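Local coordinates for protein 30-kDa cleavage and polyadenylation specificity factor 30 (Arabidopsis thaliana, PDB 5ZUU) that recognises m6A-modified RNA through its YTH domain and, as a component of the CPSF complex, mediates poly(A) site selection in pre-mRNA 3'-end formation, at residues Q72-M77 against S150-E155. Numbering follows the deposited sequence.
Sequences QGCAKM and SLLYLE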
loop_
_atom_site.group_PDB
_atom_site.type_symbol
_atom_site.label_atom_id
_atom_site.label_comp_id
_atom_site.label_asym_id
_atom_site.label_seq_id
_atom_site.Cartn_x
_atom_site.Cartn_y
_atom_site.Cartn_z
ATOM N N GLN A 72 5.893 -5.528 0.956
ATOM C CA GLN A 72 5.605 -5.546 2.373
ATOM C C GLN A 72 4.112 -5.504 2.719
ATOM O O GLN A 72 3.707 -5.570 3.913
ATOM C CB GLN A 72 6.279 -4.376 3.063
ATOM C CG GLN A 72 7.744 -4.505 3.324
ATOM C CD GLN A 72 8.631 -4.263 2.100
ATOM O OE1 GLN A 72 8.326 -3.439 1.261
ATOM N NE2 GLN A 72 9.704 -4.993 2.003
ATOM N N GLY A 73 3.236 -5.373 1.744
ATOM C CA GLY A 73 1.784 -5.361 2.062
ATOM C C GLY A 73 0.983 -4.519 1.128
ATOM O O GLY A 73 1.523 -4.041 0.094
ATOM N N CYS A 74 -0.282 -4.341 1.486
ATOM C CA CYS A 74 -1.220 -3.581 0.721
ATOM C C CYS A 74 -2.171 -2.823 1.655
ATOM O O CYS A 74 -2.443 -3.257 2.772
ATOM C CB CYS A 74 -1.946 -4.441 -0.329
ATOM S SG CYS A 74 -3.110 -5.657 0.265
ATOM N N ALA A 75 -2.533 -1.624 1.190
ATOM C CA ALA A 75 -3.430 -0.673 1.873
ATOM C C ALA A 75 -4.459 -0.178 0.913
ATOM O O ALA A 75 -4.250 -0.210 -0.284
ATOM C CB ALA A 75 -2.620 0.491 2.446
ATOM N N LYS A 76 -5.614 0.187 1.431
ATOM C CA LYS A 76 -6.595 0.889 0.685
ATOM C C LYS A 76 -6.352 2.402 0.867
ATOM O O LYS A 76 -6.167 2.863 1.993
ATOM C CB LYS A 76 -7.989 0.567 1.233
ATOM C CG LYS A 76 -9.089 1.288 0.514
ATOM C CD LYS A 76 -10.399 0.909 1.139
ATOM C CE LYS A 76 -11.403 2.000 1.026
ATOM N NZ LYS A 76 -12.112 1.896 -0.252
ATOM N N MET A 77 -6.361 3.150 -0.228
ATOM C CA MET A 77 -6.360 4.615 -0.176
ATOM C C MET A 77 -7.711 5.049 0.384
ATOM O O MET A 77 -8.712 4.771 -0.212
ATOM C CB MET A 77 -6.155 5.148 -1.570
ATOM C CG MET A 77 -6.002 6.639 -1.688
ATOM S SD MET A 77 -5.722 7.100 -3.398
ATOM C CE MET A 77 -5.694 8.899 -3.208
ATOM N N SER A 150 -3.168 -11.250 -4.276
ATOM C CA SER A 150 -3.453 -12.583 -3.767
ATOM C C SER A 150 -2.185 -13.283 -3.197
ATOM O O SER A 150 -2.293 -13.995 -2.203
ATOM C CB SER A 150 -4.214 -13.419 -4.801
ATOM O OG SER A 150 -3.258 -14.063 -5.573
ATOM N N LEU A 151 -0.995 -13.033 -3.765
ATOM C CA LEU A 151 0.239 -13.609 -3.234
ATOM C C LEU A 151 0.581 -13.065 -1.833
ATOM O O LEU A 151 1.183 -13.773 -0.988
ATOM C CB LEU A 151 1.446 -13.360 -4.154
ATOM C CG LEU A 151 1.334 -14.027 -5.516
ATOM C CD1 LEU A 151 2.432 -13.567 -6.468
ATOM C CD2 LEU A 151 1.329 -15.555 -5.415
ATOM N N LEU A 152 0.275 -11.787 -1.634
ATOM C CA LEU A 152 0.471 -11.167 -0.347
ATOM C C LEU A 152 -0.335 -11.926 0.740
ATOM O O LEU A 152 0.182 -12.177 1.825
ATOM C CB LEU A 152 0.012 -9.715 -0.353
ATOM C CG LEU A 152 0.747 -8.660 -1.201
ATOM C CD1 LEU A 152 -0.083 -7.360 -1.160
ATOM C CD2 LEU A 152 2.149 -8.462 -0.645
ATOM N N TYR A 153 -1.595 -12.220 0.456
ATOM C CA TYR A 153 -2.466 -12.964 1.385
ATOM C C TYR A 153 -2.028 -14.449 1.628
ATOM O O TYR A 153 -2.507 -15.058 2.580
ATOM C CB TYR A 153 -3.889 -12.894 0.913
ATOM C CG TYR A 153 -4.471 -11.564 1.270
ATOM C CD1 TYR A 153 -5.052 -11.337 2.529
ATOM C CD2 TYR A 153 -4.393 -10.495 0.378
ATOM C CE1 TYR A 153 -5.560 -10.090 2.852
ATOM C CE2 TYR A 153 -4.892 -9.265 0.688
ATOM C CZ TYR A 153 -5.460 -9.039 1.934
ATOM O OH TYR A 153 -6.020 -7.802 2.176
ATOM N N LEU A 154 -1.131 -15.017 0.808
ATOM C CA LEU A 154 -0.533 -16.288 1.125
ATOM C C LEU A 154 0.555 -16.188 2.163
ATOM O O LEU A 154 0.865 -17.200 2.789
ATOM C CB LEU A 154 0.014 -16.984 -0.129
ATOM C CG LEU A 154 -0.991 -17.183 -1.218
ATOM C CD1 LEU A 154 -0.258 -17.748 -2.417
ATOM C CD2 LEU A 154 -2.137 -18.072 -0.830
ATOM N N GLU A 155 1.146 -15.014 2.382
ATOM C CA GLU A 155 2.223 -14.892 3.341
ATOM C C GLU A 155 1.718 -14.689 4.727
ATOM O O GLU A 155 0.677 -14.087 4.923
ATOM C CB GLU A 155 3.211 -13.751 3.003
ATOM C CG GLU A 155 3.911 -13.953 1.688
ATOM C CD GLU A 155 4.672 -15.274 1.636
ATOM O OE1 GLU A 155 4.663 -15.954 0.559
ATOM O OE2 GLU A 155 5.342 -15.610 2.639
#
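L152 and Y153, on the last turn of helix 142-154, pack over G73 and C74 of strand 70-77, joining this helix of the YTH fold to an inner strand of its mixed beta-sheet. Helix and strand run at 122° to one another, and no hydrogen bond links the two segments, which meet through apolar and sulfur-aromatic contacts, with G73 and L152 forming the nearest pair of CA atoms at 6.4 Å.

The side chain of L152 leaves the helix toward the strand. From CB, its CG lies anti to the carbonyl carbon (chi1 -66°), and the two methyls beyond it divide between C74 and the backbone of G73. CD1 sits 3.6 Å from C74 CB and also meets the carbonyl carbon of G73, at 3.8 Å from C. CD2 rests instead against the backbone of G73, 4.1 Å from both its N and CA, where no side chain intervenes. The leucine also touches C111 and L113 of the adjoining strand 103-114, so it spans two neighbouring strands. An alanine here would probably open a gap between helix and sheet, with the methyl contacts to C74 CB, the G73 backbone, C111 and L113 lost.

C74 points its CB toward the helix as well, while I60 and I62 of strand 58-65 touch its side chain. With SG held between the backbone N and carbonyl carbon (chi1 70°), the sulfur lies near both L152 CD1 and the Y153 ring. The sulfur-aromatic approach is oblique, 63° off the ring normal. The end of the Y153 side chain comes nearer the strand than its CB direction suggests, and its OH is anchored by a hydrogen bond to the backbone O of H10. CE2 of the Y153 ring lies 4.0 Å from C74 SG, and OH of the same tyrosine 4.1 Å from that sulfur.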